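Local coordinates for salicylic acid-binding protein 2 (Nicotiana tabacum, PDB 1XKL) that hydrolyses methyl salicylate to salicylic acid and methanol, converting what is believed to be an inactive ester into a signal for systemic acquired resistance in tobacco, at residues A13-W18 with L175-S179; L37-S42 with D57-L62; V203-C207 with Q218-I222; V227-I231 with E254-Y259. All coordinates share one frame. Residues are numbered along the deposited sequence.

Contact 1. Residues A13-W18 with L175-S179; sequences ACHGGW and LVRPS. With STH (2-amino-4H-1,3-benzoxathiin-4-ol), chain E.
An irregular loop, 13-18, which follows strand 6-10 of the alpha/beta-hydrolase sheet, runs beside segment 175-179, extended from Val-176 on, after helix 166-175; the two backbones come closest at Cys-14 and Arg-177, CA to CA 4.7 Å. Ala-13 (phi/psi -66/141) belongs to the salicylate site: its N lies 3.1 Å from S7 of the bound benzoxathiin STH, and its CB meets Ser-179 OG at 3.0 Å. Cys-14 is left-handed (71/1), and its O accepts from Arg-177 N at 3.1 Å. Two CA-H...O contacts flank this bond, Val-176 CA to Cys-14 O at 3.2 Å and Cys-14 CA to Arg-177 O at 3.0 Å. His-15, chi1 m, folds back so that its ND1 donates to Ala-13 O at 2.9 Å; its NE2 is bonded to Tyr-161. Gly-16 and Gly-17 carry the chain into a 3-10 turn, where Trp-18, chi1 p, presents one indole face to Leu-175 (m, t). This is a CH-pi contact, with Leu-175 CD1 3.7 Å from the centroid of the five-membered ring of Trp-18. A water accepts from Trp-18 NE1 (3.1 Å) and donates to Leu-175 O (2.7 Å). The loop is thus joined to 175-179 by one backbone hydrogen bond, a bridging water and the apolar Trp-18/Leu-175 contact, while Ala-13 N lies close to the ligand sulphur.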
loop_
_atom_site.group_PDB
_atom_site.type_symbol
_atom_site.label_atom_id
_atom_site.label_comp_id
_atom_site.label_asym_id
_atom_site.label_seq_id
_atom_site.Cartn_x
_atom_site.Cartn_y
_atom_site.Cartn_z
ATOM N N ALA A 13 -21.343 11.743 -17.263
ATOM C CA ALA A 13 -20.201 10.863 -17.069
ATOM C C ALA A 13 -19.374 11.171 -15.831
ATOM O O ALA A 13 -19.133 12.333 -15.490
ATOM C CB ALA A 13 -19.312 10.902 -18.303
ATOM N N CYS A 14 -18.931 10.106 -15.171
ATOM C CA CYS A 14 -18.116 10.219 -13.971
ATOM C C CYS A 14 -18.905 10.724 -12.765
ATOM O O CYS A 14 -18.334 10.891 -11.690
ATOM C CB CYS A 14 -16.917 11.140 -14.223
ATOM S SG CYS A 14 -15.770 10.603 -15.535
ATOM N N HIS A 15 -20.203 10.971 -12.939
ATOM C CA HIS A 15 -21.035 11.452 -11.833
ATOM C C HIS A 15 -22.075 10.421 -11.407
ATOM O O HIS A 15 -21.991 9.258 -11.798
ATOM C CB HIS A 15 -21.716 12.776 -12.209
ATOM C CG HIS A 15 -20.771 13.938 -12.266
ATOM N ND1 HIS A 15 -19.739 14.015 -13.178
ATOM C CD2 HIS A 15 -20.667 15.042 -11.487
ATOM C CE1 HIS A 15 -19.037 15.112 -12.955
ATOM N NE2 HIS A 15 -19.580 15.754 -11.933
ATOM N N GLY A 16 -23.040 10.841 -10.591
ATOM C CA GLY A 16 -24.074 9.923 -10.123
ATOM C C GLY A 16 -25.328 10.635 -9.632
ATOM O O GLY A 16 -25.420 11.856 -9.713
ATOM N N GLY A 17 -26.298 9.879 -9.123
ATOM C CA GLY A 17 -27.522 10.492 -8.632
ATOM C C GLY A 17 -27.244 11.602 -7.634
ATOM O O GLY A 17 -27.998 12.571 -7.529
ATOM N N TRP A 18 -26.145 11.465 -6.901
ATOM C CA TRP A 18 -25.776 12.457 -5.908
ATOM C C TRP A 18 -25.680 13.881 -6.460
ATOM O O TRP A 18 -25.932 14.841 -5.733
ATOM C CB TRP A 18 -24.440 12.094 -5.272
ATOM C CG TRP A 18 -23.302 12.004 -6.242
ATOM C CD1 TRP A 18 -22.834 10.876 -6.858
ATOM C CD2 TRP A 18 -22.449 13.074 -6.665
ATOM N NE1 TRP A 18 -21.734 11.178 -7.631
ATOM C CE2 TRP A 18 -21.477 12.519 -7.530
ATOM C CE3 TRP A 18 -22.408 14.447 -6.396
ATOM C CZ2 TRP A 18 -20.474 13.289 -8.125
ATOM C CZ3 TRP A 18 -21.413 15.218 -6.987
ATOM C CH2 TRP A 18 -20.455 14.634 -7.843
ATOM N N LEU A 175 -16.252 11.948 -5.141
ATOM C CA LEU A 175 -17.241 11.004 -5.654
ATOM C C LEU A 175 -17.117 10.621 -7.120
ATOM O O LEU A 175 -17.710 9.630 -7.547
ATOM C CB LEU A 175 -18.647 11.543 -5.410
ATOM C CG LEU A 175 -19.087 11.632 -3.946
ATOM C CD1 LEU A 175 -20.428 12.359 -3.849
ATOM C CD2 LEU A 175 -19.193 10.230 -3.373
ATOM N N VAL A 176 -16.365 11.395 -7.897
ATOM C CA VAL A 176 -16.221 11.087 -9.316
ATOM C C VAL A 176 -15.589 9.727 -9.555
ATOM O O VAL A 176 -14.665 9.329 -8.856
ATOM C CB VAL A 176 -15.378 12.149 -10.071
ATOM C CG1 VAL A 176 -16.155 13.450 -10.161
ATOM C CG2 VAL A 176 -14.039 12.354 -9.391
ATOM N N ARG A 177 -16.103 9.012 -10.547
ATOM C CA ARG A 177 -15.575 7.706 -10.884
ATOM C C ARG A 177 -15.324 7.640 -12.384
ATOM O O ARG A 177 -15.838 8.461 -13.150
ATOM C CB ARG A 177 -16.568 6.614 -10.475
ATOM C CG ARG A 177 -16.819 6.510 -8.965
ATOM C CD ARG A 177 -17.944 5.526 -8.679
ATOM N NE ARG A 177 -17.594 4.174 -9.103
ATOM C CZ ARG A 177 -18.445 3.156 -9.144
ATOM N NH1 ARG A 177 -19.709 3.326 -8.788
ATOM N NH2 ARG A 177 -18.034 1.960 -9.541
ATOM N N PRO A 178 -14.520 6.665 -12.828
ATOM C CA PRO A 178 -14.261 6.568 -14.266
ATOM C C PRO A 178 -15.493 6.133 -15.047
ATOM O O PRO A 178 -16.317 5.378 -14.541
ATOM C CB PRO A 178 -13.126 5.543 -14.349
ATOM C CG PRO A 178 -13.334 4.690 -13.114
ATOM C CD PRO A 178 -13.705 5.705 -12.062
ATOM N N SER A 179 -15.652 6.641 -16.264
ATOM C CA SER A 179 -16.778 6.213 -17.079
ATOM C C SER A 179 -16.275 6.023 -18.508
ATOM O O SER A 179 -15.141 5.580 -18.705
ATOM C CB SER A 179 -17.955 7.210 -17.009
ATOM O OG SER A 179 -17.763 8.366 -17.797
HETATM C C8 STH E . -19.526 13.991 -20.412
HETATM O O8 STH E . -19.561 12.954 -21.292
HETATM C C1 STH E . -18.657 15.183 -20.636
HETATM C C2 STH E . -18.651 16.283 -19.640
HETATM C C3 STH E . -17.819 17.418 -19.856
HETATM C C4 STH E . -16.975 17.487 -21.008
HETATM C C5 STH E . -16.968 16.429 -21.969
HETATM C C6 STH E . -17.783 15.292 -21.781
HETATM C C7 STH E . -20.544 15.311 -18.450
HETATM O O2 STH E . -19.482 16.251 -18.490
HETATM N N7 STH E . -20.816 15.037 -17.118
HETATM S S7 STH E . -20.353 13.939 -19.278
HETATM O O HOH W 1 -19.951 9.047 -8.939
#

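Contact 2. Residues L37-S42 with D57-L62; sequences LDLAAS and DYTLPL
Loop 37-42, leaving strand 33-36, fits against segment 57-62 of helix 55-67, whose hydrogen bonding is interrupted at Pro-61 and Leu-62. The nearest CA pairs are Ala-40 with Tyr-58 (4.8 Å) and Leu-39 with Pro-61 (5.5 Å). A type II turn spans Leu-39 to Ser-42, with Ala-40 at -62/140 and Ala-41 at 55/26; Ser-42 N bonds Leu-39 O at 3.2 Å, and Ser-42 OG donates to Ala-40 O at 2.9 Å. One backbone bond ties loop to helix, Ala-40 N to Tyr-58 O, 3.1 Å. The Pro-61 ring is one bump on the helix: its CB abuts Asp-38 O at 3.3 Å and its CG sits 3.5 Å from Ala-40 N, so it fills the concave side of the loop. Ala-40, small and aimed at the helix, brings its CB within 3.4 Å of Asp-57 O. Leu-37 (p, t) reaches past the proline, CD1 to Leu-62 CA 3.5 Å. Leu-39 (m, t) lays CD1 over the face of Tyr-58, 4.0 Å from the ring centroid, a CH-pi contact, while Ser-42 OG meets the ring edge at Tyr-58 CE1, 3.4 Å. Tyr-58, chi1 t, lies alongside the turn. In the alpha/beta-hydrolase fold the loop thus bridges the sheet edge and helix 55-67; Leu-39 and Leu-62 also touch strand 6-10 and helix 83-93, the latter being the helix that follows the nucleophile Ser-81.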
loop_
_atom_site.group_PDB
_atom_site.type_symbol
_atom_site.label_atom_id
_atom_site.label_comp_id
_atom_site.label_asym_id
_atom_site.label_seq_id
_atom_site.Cartn_x
_atom_site.Cartn_y
_atom_site.Cartn_z
ATOM N N LEU A 37 -31.492 8.447 -10.159
ATOM C CA LEU A 37 -30.836 7.156 -10.177
ATOM C C LEU A 37 -29.345 7.199 -10.466
ATOM O O LEU A 37 -28.777 8.229 -10.842
ATOM C CB LEU A 37 -31.526 6.226 -11.178
ATOM C CG LEU A 37 -31.204 6.432 -12.658
ATOM C CD1 LEU A 37 -31.960 5.397 -13.480
ATOM C CD2 LEU A 37 -31.585 7.828 -13.083
ATOM N N ASP A 38 -28.714 6.055 -10.255
ATOM C CA ASP A 38 -27.296 5.890 -10.504
ATOM C C ASP A 38 -27.232 5.011 -11.740
ATOM O O ASP A 38 -27.871 3.963 -11.778
ATOM C CB ASP A 38 -26.628 5.139 -9.351
ATOM C CG ASP A 38 -26.113 6.051 -8.255
ATOM O OD1 ASP A 38 -25.798 5.516 -7.169
ATOM O OD2 ASP A 38 -26.001 7.279 -8.460
ATOM N N LEU A 39 -26.493 5.431 -12.759
ATOM C CA LEU A 39 -26.371 4.590 -13.940
ATOM C C LEU A 39 -25.386 3.488 -13.552
ATOM O O LEU A 39 -24.901 3.458 -12.417
ATOM C CB LEU A 39 -25.853 5.402 -15.134
ATOM C CG LEU A 39 -26.858 6.401 -15.709
ATOM C CD1 LEU A 39 -26.210 7.239 -16.799
ATOM C CD2 LEU A 39 -28.049 5.653 -16.258
ATOM N N ALA A 40 -25.102 2.578 -14.476
ATOM C CA ALA A 40 -24.175 1.484 -14.198
ATOM C C ALA A 40 -22.783 2.013 -13.864
ATOM O O ALA A 40 -22.311 2.977 -14.470
ATOM C CB ALA A 40 -24.103 0.542 -15.396
ATOM N N ALA A 41 -22.141 1.381 -12.883
ATOM C CA ALA A 41 -20.794 1.748 -12.441
ATOM C C ALA A 41 -20.655 3.216 -12.050
ATOM O O ALA A 41 -19.561 3.789 -12.105
ATOM C CB ALA A 41 -19.774 1.398 -13.525
ATOM N N SER A 42 -21.769 3.819 -11.648
ATOM C CA SER A 42 -21.783 5.221 -11.242
ATOM C C SER A 42 -22.373 5.370 -9.844
ATOM O O SER A 42 -23.193 4.554 -9.415
ATOM C CB SER A 42 -22.613 6.035 -12.238
ATOM O OG SER A 42 -22.219 5.750 -13.570
ATOM N N ASP A 57 -25.373 -1.170 -21.764
ATOM C CA ASP A 57 -25.006 -1.740 -20.461
ATOM C C ASP A 57 -24.951 -0.630 -19.409
ATOM O O ASP A 57 -25.304 -0.836 -18.252
ATOM C CB ASP A 57 -23.618 -2.398 -20.495
ATOM C CG ASP A 57 -23.526 -3.564 -21.466
ATOM O OD1 ASP A 57 -24.563 -4.189 -21.774
ATOM O OD2 ASP A 57 -22.394 -3.865 -21.902
ATOM N N TYR A 58 -24.468 0.537 -19.824
ATOM C CA TYR A 58 -24.338 1.693 -18.949
ATOM C C TYR A 58 -25.697 2.277 -18.562
ATOM O O TYR A 58 -25.874 2.770 -17.447
ATOM C CB TYR A 58 -23.475 2.747 -19.653
ATOM C CG TYR A 58 -23.288 4.056 -18.922
ATOM C CD1 TYR A 58 -22.950 4.089 -17.564
ATOM C CD2 TYR A 58 -23.405 5.269 -19.606
ATOM C CE1 TYR A 58 -22.731 5.306 -16.911
ATOM C CE2 TYR A 58 -23.190 6.483 -18.968
ATOM C CZ TYR A 58 -22.854 6.499 -17.625
ATOM O OH TYR A 58 -22.634 7.713 -17.003
ATOM N N THR A 59 -26.658 2.185 -19.476
ATOM C CA THR A 59 -28.005 2.723 -19.279
ATOM C C THR A 59 -28.981 1.744 -18.630
ATOM O O THR A 59 -30.123 2.096 -18.333
ATOM C CB THR A 59 -28.610 3.149 -20.633
ATOM O OG1 THR A 59 -27.644 3.915 -21.363
ATOM C CG2 THR A 59 -29.867 3.989 -20.420
ATOM N N LEU A 60 -28.531 0.514 -18.417
ATOM C CA LEU A 60 -29.366 -0.515 -17.824
ATOM C C LEU A 60 -30.274 -0.027 -16.687
ATOM O O LEU A 60 -31.482 -0.257 -16.710
ATOM C CB LEU A 60 -28.478 -1.668 -17.340
ATOM C CG LEU A 60 -29.140 -3.030 -17.165
ATOM C CD1 LEU A 60 -29.862 -3.416 -18.454
ATOM C CD2 LEU A 60 -28.078 -4.072 -16.815
ATOM N N PRO A 61 -29.713 0.670 -15.687
ATOM C CA PRO A 61 -30.559 1.145 -14.582
ATOM C C PRO A 61 -31.759 1.972 -15.052
ATOM O O PRO A 61 -32.880 1.795 -14.565
ATOM C CB PRO A 61 -29.590 1.962 -13.728
ATOM C CG PRO A 61 -28.269 1.278 -13.978
ATOM C CD PRO A 61 -28.314 1.066 -15.475
ATOM N N LEU A 62 -31.528 2.869 -16.005
ATOM C CA LEU A 62 -32.603 3.702 -16.524
ATOM C C LEU A 62 -33.641 2.844 -17.238
ATOM O O LEU A 62 -34.846 3.049 -17.085
ATOM C CB LEU A 62 -32.046 4.755 -17.486
ATOM C CG LEU A 62 -33.072 5.674 -18.159
ATOM C CD1 LEU A 62 -33.915 6.368 -17.087
ATOM C CD2 LEU A 62 -32.345 6.707 -19.017
#

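Contact 3. Residues V203-C207 with Q218-I222; sequences VYIVC and QRWQI
Strand 203-207 and helix 218-222 run nearly antiparallel, their axes 9.5 Å apart at closest approach with a signed crossing angle of -158°; CA atoms come nearest at Val-206/Gln-218 (6.5 Å) and Tyr-204/Ile-222 (7.3 Å). Gln-218 (m, t) reaches the backbone of Cys-207. Its OE1 accepts from Cys-207 N at 3.0 Å, while its NE2 donates only weakly to Cys-207 O at 3.5 Å and has a stronger acceptor in Ile-213 O. The side-chain amide therefore engages both backbone groups of one residue. Tyr-204, chi1 t, points toward the helix, with Gln-218 O over one ring face; its OH bonds Ala-106 O, which also accepts from Gln-221 NE2, and Gln-221 OE1 is met by Met-108 N. Arg-219 NH2 forms salt bridges with Glu-215 and Glu-232, its guanidinium face resting on Val-206 CG1, 3.9 Å from NH2 of Arg-219. Between these polar groups Ile-222 CD1 packs on Val-206 CG2 (3.7 Å) and Tyr-204 CB (3.8 Å). Strand and helix open the beta-alpha-beta unit 202-207, 215-225, 229-233 of the alpha/beta hydrolase, and Gln-218 touches Asp-210, the charge-relay acid on the loop after the strand.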
loop_
_atom_site.group_PDB
_atom_site.type_symbol
_atom_site.label_atom_id
_atom_site.label_comp_id
_atom_site.label_asym_id
_atom_site.label_seq_id
_atom_site.Cartn_x
_atom_site.Cartn_y
_atom_site.Cartn_z
ATOM N N VAL A 203 -36.280 19.365 -25.223
ATOM C CA VAL A 203 -36.040 20.695 -24.698
ATOM C C VAL A 203 -34.563 20.778 -24.337
ATOM O O VAL A 203 -34.039 19.909 -23.631
ATOM C CB VAL A 203 -36.903 20.952 -23.426
ATOM C CG1 VAL A 203 -36.661 22.353 -22.897
ATOM C CG2 VAL A 203 -38.374 20.756 -23.751
ATOM N N TYR A 204 -33.875 21.800 -24.833
ATOM C CA TYR A 204 -32.465 21.940 -24.515
ATOM C C TYR A 204 -32.224 23.155 -23.626
ATOM O O TYR A 204 -32.598 24.279 -23.978
ATOM C CB TYR A 204 -31.630 22.055 -25.803
ATOM C CG TYR A 204 -30.169 21.739 -25.584
ATOM C CD1 TYR A 204 -29.354 22.605 -24.859
ATOM C CD2 TYR A 204 -29.610 20.550 -26.056
ATOM C CE1 TYR A 204 -28.025 22.294 -24.607
ATOM C CE2 TYR A 204 -28.273 20.227 -25.810
ATOM C CZ TYR A 204 -27.488 21.101 -25.088
ATOM O OH TYR A 204 -26.165 20.816 -24.843
ATOM N N ILE A 205 -31.632 22.922 -22.456
ATOM C CA ILE A 205 -31.329 24.014 -21.539
ATOM C C ILE A 205 -29.853 24.311 -21.685
ATOM O O ILE A 205 -28.997 23.481 -21.368
ATOM C CB ILE A 205 -31.652 23.655 -20.043
ATOM C CG1 ILE A 205 -33.127 23.298 -19.891
ATOM C CG2 ILE A 205 -31.340 24.839 -19.147
ATOM C CD1 ILE A 205 -33.568 23.026 -18.446
ATOM N N VAL A 206 -29.565 25.498 -22.202
ATOM C CA VAL A 206 -28.198 25.944 -22.433
ATOM C C VAL A 206 -27.600 26.632 -21.220
ATOM O O VAL A 206 -28.253 27.461 -20.585
ATOM C CB VAL A 206 -28.136 26.957 -23.599
ATOM C CG1 VAL A 206 -26.712 27.475 -23.755
ATOM C CG2 VAL A 206 -28.621 26.307 -24.883
ATOM N N CYS A 207 -26.348 26.294 -20.920
ATOM C CA CYS A 207 -25.622 26.891 -19.809
ATOM C C CYS A 207 -24.513 27.743 -20.428
ATOM O O CYS A 207 -23.428 27.249 -20.755
ATOM C CB CYS A 207 -25.058 25.791 -18.896
ATOM S SG CYS A 207 -26.365 24.773 -18.136
ATOM N N GLN A 218 -23.240 23.666 -27.676
ATOM C CA GLN A 218 -24.599 23.437 -27.234
ATOM C C GLN A 218 -25.543 24.047 -28.276
ATOM O O GLN A 218 -26.501 23.404 -28.710
ATOM C CB GLN A 218 -24.827 24.077 -25.860
ATOM C CG GLN A 218 -24.089 23.397 -24.707
ATOM C CD GLN A 218 -24.399 24.049 -23.374
ATOM O OE1 GLN A 218 -25.554 24.334 -23.071
ATOM N NE2 GLN A 218 -23.374 24.283 -22.572
ATOM N N ARG A 219 -25.269 25.283 -28.689
ATOM C CA ARG A 219 -26.111 25.939 -29.693
ATOM C C ARG A 219 -25.957 25.230 -31.035
ATOM O O ARG A 219 -26.877 25.223 -31.852
ATOM C CB ARG A 219 -25.732 27.417 -29.833
ATOM C CG ARG A 219 -25.485 28.115 -28.502
ATOM C CD ARG A 219 -26.189 29.460 -28.391
ATOM N NE ARG A 219 -27.602 29.322 -28.024
ATOM C CZ ARG A 219 -28.138 29.823 -26.913
ATOM N NH1 ARG A 219 -29.428 29.651 -26.664
ATOM N NH2 ARG A 219 -27.381 30.492 -26.052
ATOM N N TRP A 220 -24.792 24.626 -31.255
ATOM C CA TRP A 220 -24.542 23.903 -32.490
ATOM C C TRP A 220 -25.499 22.722 -32.594
ATOM O O TRP A 220 -26.045 22.446 -33.662
ATOM C CB TRP A 220 -23.107 23.390 -32.537
ATOM C CG TRP A 220 -22.801 22.686 -33.812
ATOM C CD1 TRP A 220 -22.369 23.252 -34.983
ATOM C CD2 TRP A 220 -22.987 21.292 -34.086
ATOM N NE1 TRP A 220 -22.281 22.296 -35.965
ATOM C CE2 TRP A 220 -22.655 21.085 -35.444
ATOM C CE3 TRP A 220 -23.406 20.200 -33.318
ATOM C CZ2 TRP A 220 -22.728 19.829 -36.050
ATOM C CZ3 TRP A 220 -23.481 18.947 -33.919
ATOM C CH2 TRP A 220 -23.143 18.772 -35.273
ATOM N N GLN A 221 -25.698 22.020 -31.484
ATOM C CA GLN A 221 -26.595 20.869 -31.477
ATOM C C GLN A 221 -28.036 21.290 -31.668
ATOM O O GLN A 221 -28.807 20.602 -32.330
ATOM C CB GLN A 221 -26.481 20.102 -30.164
ATOM C CG GLN A 221 -25.091 19.614 -29.838
ATOM C CD GLN A 221 -25.073 18.851 -28.538
ATOM O OE1 GLN A 221 -25.386 17.664 -28.499
ATOM N NE2 GLN A 221 -24.729 19.535 -27.462
ATOM N N ILE A 222 -28.411 22.409 -31.062
ATOM C CA ILE A 222 -29.778 22.900 -31.195
ATOM C C ILE A 222 -30.033 23.251 -32.665
ATOM O O ILE A 222 -31.047 22.858 -33.242
ATOM C CB ILE A 222 -29.996 24.139 -30.308
ATOM C CG1 ILE A 222 -29.953 23.712 -28.835
ATOM C CG2 ILE A 222 -31.330 24.809 -30.645
ATOM C CD1 ILE A 222 -30.159 24.842 -27.866
#

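Contact 4. Residues V227-I231 with E254-Y259; sequences VTEAI and EIAHKY
Glu-229 is the polar centre of this surface contact between the last strand of the alpha/beta-hydrolase sheet and its C-terminal helix. Tyr-259 OH donates to Glu-229 OE1 over a very short 2.4 Å, and Lys-258 NZ makes a salt bridge to the same carboxylate, 3.0 Å from OE2 and 3.1 Å from OE1 of Glu-229, both weak as hydrogen bonds. Glu-229 has chi1 and chi2 both t and a strand conformation of -154/146; Lys-258 starts p, and Tyr-259 has chi1 m. Strand 229-231 and helix 254-258 lie nearly antiparallel, at 158° (signed 158°), with their axes 12.1 Å apart at closest approach. The nearest CA atoms, Glu-229 and Ile-255, are still 9.4 Å apart, so the gap is spanned by long side chains. Tyr-259 (-113/61) is the first residue past the helix; its N still bonds Ile-255 O at 2.9 Å, and its CA-to-CB bond points toward the strand. The Tyr-259 side chain also touches Val-203 and Ala-100, on the two strands inward from 229-233. Farther out, Glu-254 OE1 stands 4.4 Å from Glu-229 OE2, like charges with Lys-258 nearby, and 4.5 Å from Ile-231 CD1. Thr-228, whose OG1 is bonded to Arg-202 N, sets its methyl at the edge of the phenol, Thr-228 CG2 to Tyr-259 OH 3.9 Å.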
loop_
_atom_site.group_PDB
_atom_site.type_symbol
_atom_site.label_atom_id
_atom_site.label_comp_id
_atom_site.label_asym_id
_atom_site.label_seq_id
_atom_site.Cartn_x
_atom_site.Cartn_y
_atom_site.Cartn_z
ATOM N N VAL A 227 -34.579 21.149 -31.797
ATOM C CA VAL A 227 -35.278 20.943 -30.530
ATOM C C VAL A 227 -36.666 21.560 -30.564
ATOM O O VAL A 227 -36.938 22.455 -31.361
ATOM C CB VAL A 227 -34.524 21.590 -29.364
ATOM C CG1 VAL A 227 -33.156 20.948 -29.203
ATOM C CG2 VAL A 227 -34.394 23.083 -29.615
ATOM N N THR A 228 -37.545 21.086 -29.693
ATOM C CA THR A 228 -38.886 21.629 -29.644
ATOM C C THR A 228 -38.817 23.016 -29.029
ATOM O O THR A 228 -39.540 23.924 -29.432
ATOM C CB THR A 228 -39.817 20.747 -28.796
ATOM O OG1 THR A 228 -39.826 19.417 -29.327
ATOM C CG2 THR A 228 -41.232 21.304 -28.817
ATOM N N GLU A 229 -37.922 23.180 -28.062
ATOM C CA GLU A 229 -37.770 24.458 -27.389
ATOM C C GLU A 229 -36.360 24.592 -26.834
ATOM O O GLU A 229 -35.757 23.607 -26.424
ATOM C CB GLU A 229 -38.782 24.551 -26.251
ATOM C CG GLU A 229 -39.089 25.955 -25.797
ATOM C CD GLU A 229 -39.914 25.977 -24.528
ATOM O OE1 GLU A 229 -40.712 25.037 -24.321
ATOM O OE2 GLU A 229 -39.769 26.938 -23.744
ATOM N N ALA A 230 -35.837 25.813 -26.828
ATOM C CA ALA A 230 -34.506 26.065 -26.301
ATOM C C ALA A 230 -34.597 27.028 -25.127
ATOM O O ALA A 230 -35.119 28.140 -25.256
ATOM C CB ALA A 230 -33.604 26.644 -27.379
ATOM N N ILE A 231 -34.090 26.586 -23.983
ATOM C CA ILE A 231 -34.092 27.384 -22.768
ATOM C C ILE A 231 -32.654 27.750 -22.457
ATOM O O ILE A 231 -31.731 27.028 -22.828
ATOM C CB ILE A 231 -34.653 26.587 -21.577
ATOM C CG1 ILE A 231 -36.054 26.066 -21.906
ATOM C CG2 ILE A 231 -34.675 27.458 -20.339
ATOM C CD1 ILE A 231 -37.051 27.147 -22.266
ATOM N N GLU A 254 -41.591 24.689 -15.374
ATOM C CA GLU A 254 -42.243 25.338 -16.504
ATOM C C GLU A 254 -42.493 24.345 -17.630
ATOM O O GLU A 254 -43.586 24.286 -18.184
ATOM C CB GLU A 254 -41.377 26.479 -17.020
ATOM C CG GLU A 254 -41.976 27.241 -18.181
ATOM C CD GLU A 254 -41.132 28.432 -18.551
ATOM O OE1 GLU A 254 -40.433 28.372 -19.589
ATOM O OE2 GLU A 254 -41.150 29.424 -17.793
ATOM N N ILE A 255 -41.482 23.560 -17.981
ATOM C CA ILE A 255 -41.677 22.609 -19.059
ATOM C C ILE A 255 -42.656 21.532 -18.601
ATOM O O ILE A 255 -43.455 21.031 -19.390
ATOM C CB ILE A 255 -40.331 21.979 -19.530
ATOM C CG1 ILE A 255 -39.929 20.836 -18.620
ATOM C CG2 ILE A 255 -39.231 23.027 -19.563
ATOM C CD1 ILE A 255 -40.084 19.511 -19.293
ATOM N N ALA A 256 -42.616 21.195 -17.317
ATOM C CA ALA A 256 -43.513 20.179 -16.780
ATOM C C ALA A 256 -44.966 20.634 -16.859
ATOM O O ALA A 256 -45.892 19.822 -16.797
ATOM C CB ALA A 256 -43.151 19.872 -15.336
ATOM N N HIS A 257 -45.171 21.936 -16.994
ATOM C CA HIS A 257 -46.522 22.462 -17.061
ATOM C C HIS A 257 -47.044 22.565 -18.487
ATOM O O HIS A 257 -48.161 22.132 -18.767
ATOM C CB HIS A 257 -46.584 23.825 -16.377
ATOM C CG HIS A 257 -47.955 24.424 -16.355
ATOM N ND1 HIS A 257 -48.478 25.121 -17.423
ATOM C CD2 HIS A 257 -48.920 24.409 -15.406
ATOM C CE1 HIS A 257 -49.707 25.510 -17.132
ATOM N NE2 HIS A 257 -49.999 25.090 -15.914
ATOM N N LYS A 258 -46.236 23.121 -19.388
ATOM C CA LYS A 258 -46.647 23.284 -20.778
ATOM C C LYS A 258 -46.585 21.989 -21.594
ATOM O O LYS A 258 -47.183 21.909 -22.670
ATOM C CB LYS A 258 -45.802 24.368 -21.472
ATOM C CG LYS A 258 -44.326 24.028 -21.607
ATOM C CD LYS A 258 -43.589 24.928 -22.608
ATOM C CE LYS A 258 -43.451 26.366 -22.155
ATOM N NZ LYS A 258 -42.725 27.119 -23.228
ATOM N N TYR A 259 -45.854 20.989 -21.099
ATOM C CA TYR A 259 -45.731 19.700 -21.789
ATOM C C TYR A 259 -46.427 18.629 -20.955
ATOM O O TYR A 259 -45.788 17.680 -20.502
ATOM C CB TYR A 259 -44.253 19.290 -21.969
ATOM C CG TYR A 259 -43.419 20.205 -22.842
ATOM C CD1 TYR A 259 -42.632 21.215 -22.285
ATOM C CD2 TYR A 259 -43.453 20.089 -24.231
ATOM C CE1 TYR A 259 -41.903 22.095 -23.095
ATOM C CE2 TYR A 259 -42.732 20.960 -25.047
ATOM C CZ TYR A 259 -41.963 21.965 -24.474
ATOM O OH TYR A 259 -41.300 22.867 -25.283
#

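Contacts 1 and 2 form one neighbourhood, their centres about 11 Å apart, with contact 2 nested in the chain loop that contact 1 closes. They meet where Gly-17 N lies 2.7 Å from Asp-38 OD2, a probable hydrogen bond, and where His-15 O approaches Ser-42 CB at 3.3 Å. Contacts 3 and 4, centres about 13 Å apart, share the sheet: Val-206 N to Ile-231 O and Tyr-204 O to Ile-231 N are both 2.7 Å, probable hydrogen bonds. The two pairs lie on opposite sides of the chain's centre, contacts 1 and 3 being about 22 Å apart between centres. Contacts 1 and 3 each approach the catalytic site: Ala-13 is about 6 Å from Ser-81 between side chains, and Gln-218 about 3 Å from Asp-210.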